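Local coordinates for protein RNA polymerase II subunit B1 CTD phosphatase RTR1 (Saccharomyces cerevisiae, PDB 5C2Y) that dephosphorylates serines in the C-terminal heptapeptide repeats of RNA polymerase II, regulating the polymerase as its phosphorylation pattern changes during transcription, at residues Thr15-Phe20 against His144-Pro149; His23-Met28 against Ala136-Thr141; Lys48-Leu53 against Val160-Glu165; Cys83-Glu88 against His115-Phe120. One frame throughout, in Å; residues are numbered along the deposited sequence.

How the interactions relate
The four contacts run along the chain of helices and loops, without strands, from a far end to the zinc site. Interactions 1 and 2 are neighbours, with centres about 11 Å apart, and are joined by a histidine: His144 NE2 of interaction 1 lies 3.0 Å from His23 O of interaction 2, a probable hydrogen bond. Interaction 4 holds two of the four zinc ligands, Cys83 and Cys117, and its centre is about 32 Å from that of interaction 1, on the opposite side of the chain's centre. Between them comes interaction 3, about 17 Å from interaction 4 centre to centre, which touches it where Phe163 CE2 packs 4.3 Å from Phe120 CE1.

Interaction 1 of 4, residues Thr15-Phe20 against His144-Pro149; sequences TALIPF and HLFEDP
The end of helix 9-17 loosens into a 3-10 turn at Ile18-Pro19 and faces an irregular strip of chain, the two backbones coming nearest at Leu17 and His144, whose CA atoms are 6.3 Å apart. Leu17, just N-terminal to that turn, does most of the touching. Its CB lies 3.5 Å from Phe146 CE1; with CG anti to the carbonyl carbon (chi1 -61°) the two methyls part: CD1 lies in the plane of the Phe146 ring at its edge and also 3.7 Å from the carbonyl oxygen of His144, and CD2 rests on His144 CB at 3.9 Å. Phe146 thus crosses the leucine obliquely, and its CZ reaches on to the backbone N of Ile18.

The polar part is the His144 ring. CG sits in the crowded position between backbone N and carbonyl carbon (chi1 63°), which swings the ring toward the turn, and Phe20 O meets its edge close to the ring plane. NE2 is 3.0 Å from Phe20 O, but the N-H points poorly at it (123°), so the bond is weak; the stronger partner of NE2 is His23 O. One N-H is therefore shared between two carbonyls of the same loop. Leu145 CG lies over one face of the imidazole.

Gln21 joins the two pieces again, its side-chain amide bonding to Leu17 O, His144 O and Phe146 N. This is loop-on-helix-end packing, away from the zinc site: the turn closing helix 9-17 is fastened to the connection leading into helix 151-157.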
loop_
_atom_site.group_PDB
_atom_site.type_symbol
_atom_site.label_atom_id
_atom_site.label_comp_id
_atom_site.label_asym_id
_atom_site.label_seq_id
_atom_site.Cartn_x
_atom_site.Cartn_y
_atom_site.Cartn_z
ATOM N N THR A 15 7.710 -7.101 13.468
ATOM C CA THR A 15 8.475 -7.820 12.458
ATOM C C THR A 15 9.548 -6.945 11.795
ATOM O O THR A 15 10.522 -7.470 11.266
ATOM C CB THR A 15 7.536 -8.393 11.371
ATOM O OG1 THR A 15 6.368 -8.954 11.993
ATOM C CG2 THR A 15 8.234 -9.457 10.528
ATOM N N ALA A 16 9.395 -5.619 11.837
ATOM C CA ALA A 16 10.309 -4.740 11.098
ATOM C C ALA A 16 10.978 -3.655 11.928
ATOM O O ALA A 16 12.102 -3.246 11.638
ATOM C CB ALA A 16 9.569 -4.079 9.935
ATOM N N LEU A 17 10.277 -3.158 12.934
ATOM C CA LEU A 17 10.688 -1.924 13.572
ATOM C C LEU A 17 11.491 -2.139 14.846
ATOM O O LEU A 17 12.276 -1.271 15.229
ATOM C CB LEU A 17 9.466 -1.067 13.881
ATOM C CG LEU A 17 8.654 -0.641 12.669
ATOM C CD1 LEU A 17 7.525 0.284 13.103
ATOM C CD2 LEU A 17 9.581 0.024 11.657
ATOM N N ILE A 18 11.283 -3.280 15.499
ATOM C CA ILE A 18 11.945 -3.580 16.770
ATOM C C ILE A 18 13.457 -3.263 16.813
ATOM O O ILE A 18 13.920 -2.581 17.733
ATOM C CB ILE A 18 11.750 -5.065 17.155
ATOM C CG1 ILE A 18 10.335 -5.314 17.664
ATOM C CG2 ILE A 18 12.754 -5.482 18.220
ATOM C CD1 ILE A 18 10.088 -6.771 18.021
ATOM N N PRO A 19 14.232 -3.724 15.815
ATOM C CA PRO A 19 15.678 -3.576 16.023
ATOM C C PRO A 19 16.244 -2.165 15.850
ATOM O O PRO A 19 17.465 -2.033 15.810
ATOM C CB PRO A 19 16.271 -4.497 14.953
ATOM C CG PRO A 19 15.128 -5.383 14.513
ATOM C CD PRO A 19 13.940 -4.509 14.602
ATOM N N PHE A 20 15.416 -1.136 15.729
ATOM C CA PHE A 20 15.960 0.198 15.485
ATOM C C PHE A 20 15.312 1.270 16.360
ATOM O O PHE A 20 15.272 2.450 15.986
ATOM C CB PHE A 20 15.807 0.590 14.015
ATOM C CG PHE A 20 16.175 -0.501 13.041
ATOM C CD1 PHE A 20 17.479 -0.642 12.591
ATOM C CD2 PHE A 20 15.205 -1.368 12.552
ATOM C CE1 PHE A 20 17.806 -1.628 11.681
ATOM C CE2 PHE A 20 15.532 -2.355 11.643
ATOM C CZ PHE A 20 16.831 -2.483 11.205
ATOM N N HIS A 144 9.766 5.668 12.658
ATOM C CA HIS A 144 9.780 4.239 12.943
ATOM C C HIS A 144 9.721 3.969 14.441
ATOM O O HIS A 144 9.626 2.814 14.872
ATOM C CB HIS A 144 11.034 3.606 12.359
ATOM C CG HIS A 144 12.292 4.124 12.972
ATOM N ND1 HIS A 144 12.931 5.257 12.513
ATOM C CD2 HIS A 144 13.014 3.686 14.029
ATOM C CE1 HIS A 144 14.003 5.480 13.252
ATOM N NE2 HIS A 144 14.075 4.541 14.176
ATOM N N LEU A 145 9.774 5.042 15.226
ATOM C CA LEU A 145 9.825 4.943 16.682
ATOM C C LEU A 145 8.448 4.722 17.302
ATOM O O LEU A 145 7.497 5.473 17.033
ATOM C CB LEU A 145 10.471 6.199 17.266
ATOM C CG LEU A 145 11.944 6.388 16.890
ATOM C CD1 LEU A 145 12.438 7.781 17.250
ATOM C CD2 LEU A 145 12.813 5.308 17.536
ATOM N N PHE A 146 8.369 3.685 18.138
ATOM C CA PHE A 146 7.142 3.293 18.834
ATOM C C PHE A 146 6.590 4.421 19.681
ATOM O O PHE A 146 5.463 4.846 19.485
ATOM C CB PHE A 146 7.384 2.068 19.712
ATOM C CG PHE A 146 7.661 0.824 18.939
ATOM C CD1 PHE A 146 7.497 0.802 17.567
ATOM C CD2 PHE A 146 8.080 -0.326 19.585
ATOM C CE1 PHE A 146 7.750 -0.341 16.851
ATOM C CE2 PHE A 146 8.334 -1.486 18.874
ATOM C CZ PHE A 146 8.167 -1.494 17.501
ATOM N N GLU A 147 7.385 4.899 20.623
ATOM C CA GLU A 147 7.021 6.044 21.431
ATOM C C GLU A 147 7.669 7.249 20.768
ATOM O O GLU A 147 8.716 7.732 21.188
ATOM C CB GLU A 147 7.450 5.833 22.886
ATOM C CG GLU A 147 6.635 4.741 23.549
ATOM C CD GLU A 147 6.928 3.353 23.011
ATOM O OE1 GLU A 147 8.099 3.060 22.676
ATOM O OE2 GLU A 147 5.972 2.559 22.916
ATOM N N ASP A 148 7.032 7.719 19.698
ATOM C CA ASP A 148 7.570 8.771 18.852
ATOM C C ASP A 148 7.294 10.129 19.505
ATOM O O ASP A 148 6.133 10.505 19.704
ATOM C CB ASP A 148 6.935 8.673 17.451
ATOM C CG ASP A 148 7.619 9.546 16.412
ATOM O OD1 ASP A 148 8.575 10.294 16.752
ATOM O OD2 ASP A 148 7.196 9.440 15.235
ATOM N N PRO A 149 8.361 10.855 19.879
ATOM C CA PRO A 149 8.216 12.220 20.396
ATOM C C PRO A 149 7.515 13.161 19.401
ATOM O O PRO A 149 7.081 14.249 19.777
ATOM C CB PRO A 149 9.668 12.660 20.641
ATOM C CG PRO A 149 10.528 11.648 19.882
ATOM C CD PRO A 149 9.758 10.385 19.930
#

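Interaction 2 of 4, residues His23-Met28 against Ala136-Thr141; sequences HRQLSM and ALFART
Two irregular connections meet here at the surface: the loop that ends in the N-cap of helix 28-42, and the last residues of the predicted RTR1-type zinc finger, well away from its metal. Gln25 bridges them with its amide. CG is anti to the backbone N (chi1 -179°) and the chain then bends at chi2, so OE1 accepts from Thr141 OG1 at 2.6 Å, the hydroxyl standing above the carbonyl plane. NE2 turns the other way, to Phe138 O at 2.8 Å in a weak, bent bond, and to Leu26 O of its own segment in a straighter one that uses an in-plane lone pair. Both ends of the amide are engaged, consistent with this orientation of the group. Thr141 CG2 meanwhile lies over one face of the Arg24 guanidinium, 3.4 Å from NH2.

At the other end Met28 runs alongside Phe138, both pointing the same way. Its CG sits over the ring face in a CH-pi contact, 3.8 Å from the centroid, SD makes an oblique Met-aromatic contact, and CE reaches CZ. Leu26 and Leu137 both pack on Ile34, and Phe138 on Ala31, so helix 28-42 lies beneath both loops.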
loop_
_atom_site.group_PDB
_atom_site.type_symbol
_atom_site.label_atom_id
_atom_site.label_comp_id
_atom_site.label_asym_id
_atom_site.label_seq_id
_atom_site.Cartn_x
_atom_site.Cartn_y
_atom_site.Cartn_z
ATOM N N HIS A 23 17.800 4.627 17.784
ATOM C CA HIS A 23 18.064 5.973 17.296
ATOM C C HIS A 23 16.887 6.587 16.548
ATOM O O HIS A 23 16.077 5.888 15.961
ATOM C CB HIS A 23 19.296 5.970 16.394
ATOM C CG HIS A 23 20.582 5.728 17.123
ATOM N ND1 HIS A 23 21.171 6.678 17.934
ATOM C CD2 HIS A 23 21.397 4.646 17.160
ATOM C CE1 HIS A 23 22.290 6.190 18.436
ATOM N NE2 HIS A 23 22.451 4.960 17.986
ATOM N N ARG A 24 16.804 7.911 16.591
ATOM C CA ARG A 24 15.852 8.644 15.781
ATOM C C ARG A 24 16.235 8.522 14.309
ATOM O O ARG A 24 15.365 8.382 13.441
ATOM C CB ARG A 24 15.805 10.121 16.195
ATOM C CG ARG A 24 14.753 10.442 17.245
ATOM C CD ARG A 24 14.621 11.938 17.530
ATOM N NE ARG A 24 14.021 12.677 16.428
ATOM C CZ ARG A 24 14.703 13.460 15.598
ATOM N NH1 ARG A 24 16.018 13.610 15.749
ATOM N NH2 ARG A 24 14.069 14.101 14.620
ATOM N N GLN A 25 17.537 8.568 14.034
ATOM C CA GLN A 25 18.032 8.662 12.664
ATOM C C GLN A 25 18.603 7.363 12.099
ATOM O O GLN A 25 19.675 6.902 12.515
ATOM C CB GLN A 25 19.094 9.740 12.579
ATOM C CG GLN A 25 19.644 9.933 11.204
ATOM C CD GLN A 25 18.598 10.423 10.262
ATOM O OE1 GLN A 25 17.911 11.403 10.549
ATOM N NE2 GLN A 25 18.451 9.742 9.128
ATOM N N LEU A 26 17.888 6.807 11.116
ATOM C CA LEU A 26 18.267 5.570 10.439
ATOM C C LEU A 26 19.366 5.750 9.396
ATOM O O LEU A 26 19.428 6.763 8.716
ATOM C CB LEU A 26 17.052 4.950 9.748
ATOM C CG LEU A 26 15.896 4.378 10.556
ATOM C CD1 LEU A 26 14.758 4.093 9.608
ATOM C CD2 LEU A 26 16.301 3.130 11.311
ATOM N N SER A 27 20.216 4.737 9.259
ATOM C CA SER A 27 21.115 4.626 8.114
ATOM C C SER A 27 20.358 4.250 6.838
ATOM O O SER A 27 19.256 3.684 6.902
ATOM C CB SER A 27 22.163 3.575 8.389
ATOM O OG SER A 27 21.539 2.300 8.362
ATOM N N MET A 28 20.956 4.524 5.681
ATOM C CA MET A 28 20.344 4.130 4.409
ATOM C C MET A 28 20.078 2.642 4.331
ATOM O O MET A 28 19.039 2.216 3.825
ATOM C CB MET A 28 21.226 4.523 3.247
ATOM C CG MET A 28 21.453 5.984 3.143
ATOM S SD MET A 28 22.106 6.270 1.511
ATOM C CE MET A 28 21.977 8.060 1.411
ATOM N N ALA A 136 12.980 9.713 0.891
ATOM C CA ALA A 136 13.416 8.368 1.270
ATOM C C ALA A 136 13.182 8.114 2.753
ATOM O O ALA A 136 13.239 9.027 3.586
ATOM C CB ALA A 136 14.871 8.152 0.933
ATOM N N LEU A 137 12.917 6.855 3.068
ATOM C CA LEU A 137 12.524 6.474 4.407
ATOM C C LEU A 137 13.543 6.880 5.464
ATOM O O LEU A 137 13.162 7.390 6.517
ATOM C CB LEU A 137 12.283 4.971 4.465
ATOM C CG LEU A 137 12.130 4.395 5.861
ATOM C CD1 LEU A 137 10.940 5.032 6.559
ATOM C CD2 LEU A 137 11.984 2.877 5.751
ATOM N N PHE A 138 14.825 6.672 5.185
ATOM C CA PHE A 138 15.865 6.977 6.156
ATOM C C PHE A 138 15.897 8.476 6.477
ATOM O O PHE A 138 16.277 8.872 7.581
ATOM C CB PHE A 138 17.231 6.500 5.648
ATOM C CG PHE A 138 17.939 7.487 4.763
ATOM C CD1 PHE A 138 17.484 7.741 3.480
ATOM C CD2 PHE A 138 19.083 8.143 5.208
ATOM C CE1 PHE A 138 18.143 8.651 2.650
ATOM C CE2 PHE A 138 19.749 9.056 4.387
ATOM C CZ PHE A 138 19.271 9.310 3.109
ATOM N N ALA A 139 15.489 9.296 5.508
ATOM C CA ALA A 139 15.351 10.738 5.699
ATOM C C ALA A 139 14.159 11.125 6.600
ATOM O O ALA A 139 14.093 12.235 7.114
ATOM C CB ALA A 139 15.225 11.418 4.353
ATOM N N ARG A 140 13.221 10.208 6.796
ATOM C CA ARG A 140 12.064 10.483 7.639
ATOM C C ARG A 140 12.368 10.158 9.084
ATOM O O ARG A 140 11.803 9.205 9.647
ATOM C CB ARG A 140 10.857 9.676 7.161
ATOM C CG ARG A 140 10.635 9.781 5.666
ATOM C CD ARG A 140 9.553 8.838 5.190
ATOM N NE ARG A 140 9.374 8.982 3.750
ATOM C CZ ARG A 140 8.332 8.521 3.071
ATOM N NH1 ARG A 140 7.366 7.865 3.702
ATOM N NH2 ARG A 140 8.258 8.725 1.759
ATOM N N THR A 141 13.263 10.950 9.673
ATOM C CA THR A 141 13.732 10.723 11.035
ATOM C C THR A 141 12.614 10.477 12.029
ATOM O O THR A 141 11.665 11.256 12.118
ATOM C CB THR A 141 14.538 11.904 11.568
ATOM O OG1 THR A 141 15.506 12.321 10.597
ATOM C CG2 THR A 141 15.241 11.497 12.842
#

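Interaction 3 of 4, residues Lys48-Leu53 against Val160-Glu165; sequences KDEKTL and VTLFEE
Glu50 leaves its helix with CG anti to the carbonyl carbon (chi1 -53°) and then runs extended, while Glu164 has CG in the crowded position between backbone N and carbonyl carbon (chi1 52°) and bends back at chi2; the two side chains reach toward each other tip to tip, Glu50 OE2 lying 3.2 Å from Glu164 CG. The stem of Glu50 crosses Leu162 obliquely, its CB 3.5 Å from Leu162 CD1, and that same methyl lies 4.2 Å from Leu53 CD2, one turn on.

No hydrogen bond spans the segments, and three carboxylates crowd together. Glu50 OE2 is 4.1 Å from Glu164 OE1, with the two planes nearly perpendicular (84°). Glu50 OE1, in turn, is 4.1 Å from Glu165 OE2 as those side chains slide past each other. The repulsion is likely eased by outside partners: Arg168 bridges to Glu50, Lys54 to Glu165, and Tyr80 bonds to Glu164.

Each helix start is also tied down locally. Asp49 OD1 takes both Thr52 N and, on its syn lone pair, Thr52 OG1, whereas Glu165 OE1 accepts weakly from Leu162 N. What results is a packing of two helix N-termini, 50-56 and 163-170, with Asp49 and Leu162 in the N-cap positions and Asp49 making a side-chain N-cap.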
loop_
_atom_site.group_PDB
_atom_site.type_symbol
_atom_site.label_atom_id
_atom_site.label_comp_id
_atom_site.label_asym_id
_atom_site.label_seq_id
_atom_site.Cartn_x
_atom_site.Cartn_y
_atom_site.Cartn_z
ATOM N N LYS A 48 -4.810 -6.022 7.357
ATOM C CA LYS A 48 -5.988 -6.317 8.158
ATOM C C LYS A 48 -7.086 -5.273 7.877
ATOM O O LYS A 48 -8.256 -5.611 7.755
ATOM C CB LYS A 48 -5.602 -6.374 9.645
ATOM C CG LYS A 48 -6.736 -6.661 10.613
ATOM C CD LYS A 48 -7.260 -8.074 10.478
ATOM C CE LYS A 48 -8.429 -8.319 11.420
ATOM N NZ LYS A 48 -9.387 -9.343 10.905
ATOM N N ASP A 49 -6.691 -4.017 7.705
ATOM C CA ASP A 49 -7.654 -2.935 7.650
ATOM C C ASP A 49 -7.081 -1.605 7.146
ATOM O O ASP A 49 -5.881 -1.469 6.915
ATOM C CB ASP A 49 -8.237 -2.725 9.035
ATOM C CG ASP A 49 -7.166 -2.495 10.083
ATOM O OD1 ASP A 49 -6.013 -2.158 9.714
ATOM O OD2 ASP A 49 -7.483 -2.630 11.283
ATOM N N GLU A 50 -7.945 -0.606 7.027
ATOM C CA GLU A 50 -7.553 0.669 6.448
ATOM C C GLU A 50 -6.552 1.430 7.296
ATOM O O GLU A 50 -5.759 2.222 6.785
ATOM C CB GLU A 50 -8.787 1.517 6.234
ATOM C CG GLU A 50 -9.858 0.805 5.450
ATOM C CD GLU A 50 -10.930 1.764 5.005
ATOM O OE1 GLU A 50 -11.017 2.835 5.646
ATOM O OE2 GLU A 50 -11.658 1.460 4.026
ATOM N N LYS A 51 -6.599 1.181 8.598
ATOM C CA LYS A 51 -5.726 1.827 9.574
ATOM C C LYS A 51 -4.279 1.384 9.373
ATOM O O LYS A 51 -3.330 2.158 9.526
ATOM C CB LYS A 51 -6.222 1.486 10.985
ATOM C CG LYS A 51 -5.559 2.199 12.141
ATOM C CD LYS A 51 -6.359 1.960 13.437
ATOM C CE LYS A 51 -6.687 0.472 13.662
ATOM N NZ LYS A 51 -8.058 0.073 13.183
ATOM N N THR A 52 -4.117 0.121 9.010
ATOM C CA THR A 52 -2.794 -0.428 8.777
ATOM C C THR A 52 -2.251 0.096 7.445
ATOM O O THR A 52 -1.125 0.611 7.395
ATOM C CB THR A 52 -2.828 -1.963 8.802
ATOM O OG1 THR A 52 -3.265 -2.392 10.094
ATOM C CG2 THR A 52 -1.465 -2.545 8.542
ATOM N N LEU A 53 -3.059 0.005 6.383
ATOM C CA LEU A 53 -2.659 0.544 5.084
ATOM C C LEU A 53 -2.285 2.024 5.204
ATOM O O LEU A 53 -1.296 2.459 4.613
ATOM C CB LEU A 53 -3.761 0.353 4.047
ATOM C CG LEU A 53 -3.455 0.793 2.606
ATOM C CD1 LEU A 53 -2.245 0.092 2.045
ATOM C CD2 LEU A 53 -4.621 0.522 1.709
ATOM N N VAL A 160 -2.468 9.741 4.918
ATOM C CA VAL A 160 -2.935 9.216 3.652
ATOM C C VAL A 160 -4.436 9.075 3.777
ATOM O O VAL A 160 -4.916 8.573 4.784
ATOM C CB VAL A 160 -2.288 7.853 3.307
ATOM C CG1 VAL A 160 -2.789 7.355 1.991
ATOM C CG2 VAL A 160 -0.782 7.983 3.227
ATOM N N THR A 161 -5.173 9.560 2.784
ATOM C CA THR A 161 -6.619 9.389 2.729
ATOM C C THR A 161 -6.950 8.289 1.730
ATOM O O THR A 161 -6.508 8.341 0.583
ATOM C CB THR A 161 -7.347 10.685 2.295
ATOM O OG1 THR A 161 -7.202 11.703 3.295
ATOM C CG2 THR A 161 -8.805 10.416 2.068
ATOM N N LEU A 162 -7.723 7.294 2.138
ATOM C CA LEU A 162 -8.046 6.214 1.217
ATOM C C LEU A 162 -9.188 6.631 0.311
ATOM O O LEU A 162 -10.031 7.430 0.701
ATOM C CB LEU A 162 -8.414 4.929 1.968
ATOM C CG LEU A 162 -7.370 4.389 2.938
ATOM C CD1 LEU A 162 -7.653 2.936 3.219
ATOM C CD2 LEU A 162 -5.977 4.576 2.369
ATOM N N PHE A 163 -9.215 6.080 -0.898
ATOM C CA PHE A 163 -10.236 6.454 -1.860
ATOM C C PHE A 163 -11.580 6.128 -1.261
ATOM O O PHE A 163 -12.514 6.934 -1.322
ATOM C CB PHE A 163 -10.029 5.735 -3.187
ATOM C CG PHE A 163 -11.033 6.095 -4.243
ATOM C CD1 PHE A 163 -11.510 7.381 -4.361
ATOM C CD2 PHE A 163 -11.474 5.145 -5.148
ATOM C CE1 PHE A 163 -12.428 7.700 -5.349
ATOM C CE2 PHE A 163 -12.384 5.462 -6.133
ATOM C CZ PHE A 163 -12.857 6.734 -6.233
ATOM N N GLU A 164 -11.664 4.968 -0.628
ATOM C CA GLU A 164 -12.945 4.515 -0.122
ATOM C C GLU A 164 -13.370 5.312 1.112
ATOM O O GLU A 164 -14.511 5.226 1.525
ATOM C CB GLU A 164 -12.915 3.002 0.160
ATOM C CG GLU A 164 -11.781 2.519 1.036
ATOM C CD GLU A 164 -10.470 2.270 0.292
ATOM O OE1 GLU A 164 -9.990 1.112 0.295
ATOM O OE2 GLU A 164 -9.906 3.242 -0.258
ATOM N N GLU A 165 -12.476 6.123 1.672
ATOM C CA GLU A 165 -12.875 7.072 2.710
ATOM C C GLU A 165 -13.630 8.235 2.093
ATOM O O GLU A 165 -14.544 8.777 2.700
ATOM C CB GLU A 165 -11.672 7.609 3.482
ATOM C CG GLU A 165 -10.924 6.572 4.284
ATOM C CD GLU A 165 -9.758 7.157 5.094
ATOM O OE1 GLU A 165 -9.300 8.269 4.785
ATOM O OE2 GLU A 165 -9.287 6.484 6.038
#

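Interaction 4 of 4, residues Cys83-Glu88 against His115-Phe120; sequences CGKSPE and HYCSKF. With ZN (zinc ion), chain C.
Cys117 carries this contact, and its side chain is short enough to follow atom by atom. CB lies 4.0 Å from Lys85 CB and, nearer, 3.5 Å from Ser86 O. From there SG takes the crowded position between backbone N and carbonyl carbon (chi1 70°) and ends on the zinc ion, SG to ZN 2.3 Å. Cys83 comes to the same metal from the other segment with its sulfur anti to the backbone N (chi1 -179°), SG to ZN 2.2 Å, and the two sulfurs stand 3.9 Å apart, a spacing set by the shared metal and not by a disulfide. Cys83 SG has a second role, accepting from Lys85 N in a fairly straight bond of 3.2 Å, which folds the chain round the sulfur and would be expected to offset part of its negative charge.

Beyond the metal the two backbones run close, the CA atoms of Pro87 and Cys117 being 4.3 Å apart. Glu88 N donates to Tyr116 O at 3.1 Å (148° at the hydrogen), approaching from above the carbonyl plane, and Pro87 CA adds a CA-H...O contact to the same oxygen. CG and CB of the Pro87 ring pack against the His115 carbonyl group. In its own segment, Ser86 OG bonds to Pro87 O on an in-plane lone pair.

Cys78 and His121 complete the ligand set, the histidine through ND1 from the first turn of helix 119-129, whose N-cap is Ser118. Together the three cysteines and one histidine make a zinc site consistent with the RTR1-type zinc finger predicted for this protein, with a loop and a helix start gripping one ion.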
loop_
_atom_site.group_PDB
_atom_site.type_symbol
_atom_site.label_atom_id
_atom_site.label_comp_id
_atom_site.label_asym_id
_atom_site.label_seq_id
_atom_site.Cartn_x
_atom_site.Cartn_y
_atom_site.Cartn_z
ATOM N N CYS A 83 -6.586 -6.253 -0.530
ATOM C CA CYS A 83 -7.316 -7.264 -1.296
ATOM C C CYS A 83 -6.602 -8.593 -1.359
ATOM O O CYS A 83 -5.423 -8.642 -1.691
ATOM C CB CYS A 83 -7.555 -6.787 -2.723
ATOM S SG CYS A 83 -8.468 -7.982 -3.722
ATOM N N GLY A 84 -7.329 -9.668 -1.078
ATOM C CA GLY A 84 -6.780 -11.008 -1.121
ATOM C C GLY A 84 -7.144 -11.782 -2.370
ATOM O O GLY A 84 -6.810 -12.950 -2.503
ATOM N N LYS A 85 -7.840 -11.140 -3.297
ATOM C CA LYS A 85 -8.131 -11.754 -4.585
ATOM C C LYS A 85 -6.913 -11.664 -5.513
ATOM O O LYS A 85 -5.917 -10.993 -5.208
ATOM C CB LYS A 85 -9.335 -11.082 -5.248
ATOM C CG LYS A 85 -10.684 -11.340 -4.598
ATOM C CD LYS A 85 -11.699 -10.271 -5.037
ATOM C CE LYS A 85 -12.769 -10.793 -5.973
ATOM N NZ LYS A 85 -13.634 -11.801 -5.289
ATOM N N SER A 86 -6.992 -12.340 -6.651
ATOM C CA SER A 86 -5.917 -12.291 -7.617
ATOM C C SER A 86 -6.300 -11.296 -8.709
ATOM O O SER A 86 -7.460 -10.872 -8.770
ATOM C CB SER A 86 -5.667 -13.672 -8.196
ATOM O OG SER A 86 -6.428 -13.836 -9.376
ATOM N N PRO A 87 -5.332 -10.889 -9.551
ATOM C CA PRO A 87 -5.677 -10.022 -10.686
ATOM C C PRO A 87 -6.673 -10.717 -11.622
ATOM O O PRO A 87 -6.778 -11.937 -11.565
ATOM C CB PRO A 87 -4.324 -9.782 -11.369
ATOM C CG PRO A 87 -3.336 -9.929 -10.286
ATOM C CD PRO A 87 -3.874 -11.015 -9.387
ATOM N N GLU A 88 -7.414 -9.975 -12.433
ATOM C CA GLU A 88 -8.419 -10.621 -13.263
ATOM C C GLU A 88 -7.775 -11.323 -14.460
ATOM O O GLU A 88 -8.201 -12.410 -14.852
ATOM C CB GLU A 88 -9.467 -9.609 -13.731
ATOM C CG GLU A 88 -10.547 -10.192 -14.629
ATOM C CD GLU A 88 -11.332 -11.321 -13.977
ATOM O OE1 GLU A 88 -11.563 -11.268 -12.748
ATOM O OE2 GLU A 88 -11.737 -12.263 -14.692
ATOM N N HIS A 115 -3.272 -6.111 -13.306
ATOM C CA HIS A 115 -2.622 -5.793 -12.028
ATOM C C HIS A 115 -3.555 -5.859 -10.804
ATOM O O HIS A 115 -3.090 -5.960 -9.653
ATOM C CB HIS A 115 -1.983 -4.400 -12.109
ATOM C CG HIS A 115 -1.010 -4.268 -13.239
ATOM N ND1 HIS A 115 0.195 -4.933 -13.261
ATOM C CD2 HIS A 115 -1.094 -3.595 -14.411
ATOM C CE1 HIS A 115 0.828 -4.653 -14.389
ATOM N NE2 HIS A 115 0.070 -3.844 -15.101
ATOM N N TYR A 116 -4.864 -5.788 -11.044
ATOM C CA TYR A 116 -5.836 -5.728 -9.955
ATOM C C TYR A 116 -7.053 -6.587 -10.245
ATOM O O TYR A 116 -7.272 -7.016 -11.371
ATOM C CB TYR A 116 -6.265 -4.281 -9.698
ATOM C CG TYR A 116 -5.118 -3.337 -9.420
ATOM C CD1 TYR A 116 -4.555 -3.240 -8.164
ATOM C CD2 TYR A 116 -4.593 -2.554 -10.425
ATOM C CE1 TYR A 116 -3.510 -2.381 -7.928
ATOM C CE2 TYR A 116 -3.559 -1.697 -10.194
ATOM C CZ TYR A 116 -3.023 -1.608 -8.951
ATOM O OH TYR A 116 -1.985 -0.732 -8.745
ATOM N N CYS A 117 -7.842 -6.850 -9.217
ATOM C CA CYS A 117 -9.027 -7.686 -9.358
ATOM C C CYS A 117 -10.131 -6.928 -10.070
ATOM O O CYS A 117 -11.080 -7.529 -10.567
ATOM C CB CYS A 117 -9.527 -8.156 -7.993
ATOM S SG CYS A 117 -10.257 -6.839 -6.983
ATOM N N SER A 118 -10.000 -5.605 -10.112
ATOM C CA SER A 118 -11.048 -4.740 -10.641
ATOM C C SER A 118 -10.543 -3.321 -10.860
ATOM O O SER A 118 -9.482 -2.937 -10.353
ATOM C CB SER A 118 -12.222 -4.711 -9.687
ATOM O OG SER A 118 -11.714 -4.435 -8.401
ATOM N N LYS A 119 -11.312 -2.528 -11.595
ATOM C CA LYS A 119 -10.924 -1.146 -11.779
ATOM C C LYS A 119 -11.024 -0.458 -10.443
ATOM O O LYS A 119 -10.220 0.398 -10.126
ATOM C CB LYS A 119 -11.781 -0.424 -12.825
ATOM C CG LYS A 119 -11.080 0.821 -13.313
ATOM C CD LYS A 119 -11.789 1.562 -14.421
ATOM C CE LYS A 119 -10.994 2.811 -14.778
ATOM N NZ LYS A 119 -11.631 3.595 -15.880
ATOM N N PHE A 120 -12.007 -0.843 -9.647
ATOM C CA PHE A 120 -12.189 -0.215 -8.349
ATOM C C PHE A 120 -10.907 -0.280 -7.514
ATOM O O PHE A 120 -10.425 0.751 -7.016
ATOM C CB PHE A 120 -13.344 -0.843 -7.580
ATOM C CG PHE A 120 -13.569 -0.203 -6.250
ATOM C CD1 PHE A 120 -13.938 1.134 -6.170
ATOM C CD2 PHE A 120 -13.366 -0.909 -5.073
ATOM C CE1 PHE A 120 -14.130 1.747 -4.937
ATOM C CE2 PHE A 120 -13.558 -0.305 -3.843
ATOM C CZ PHE A 120 -13.937 1.026 -3.772
HETATM ZN ZN ZN C . -8.640 -6.533 -5.386
#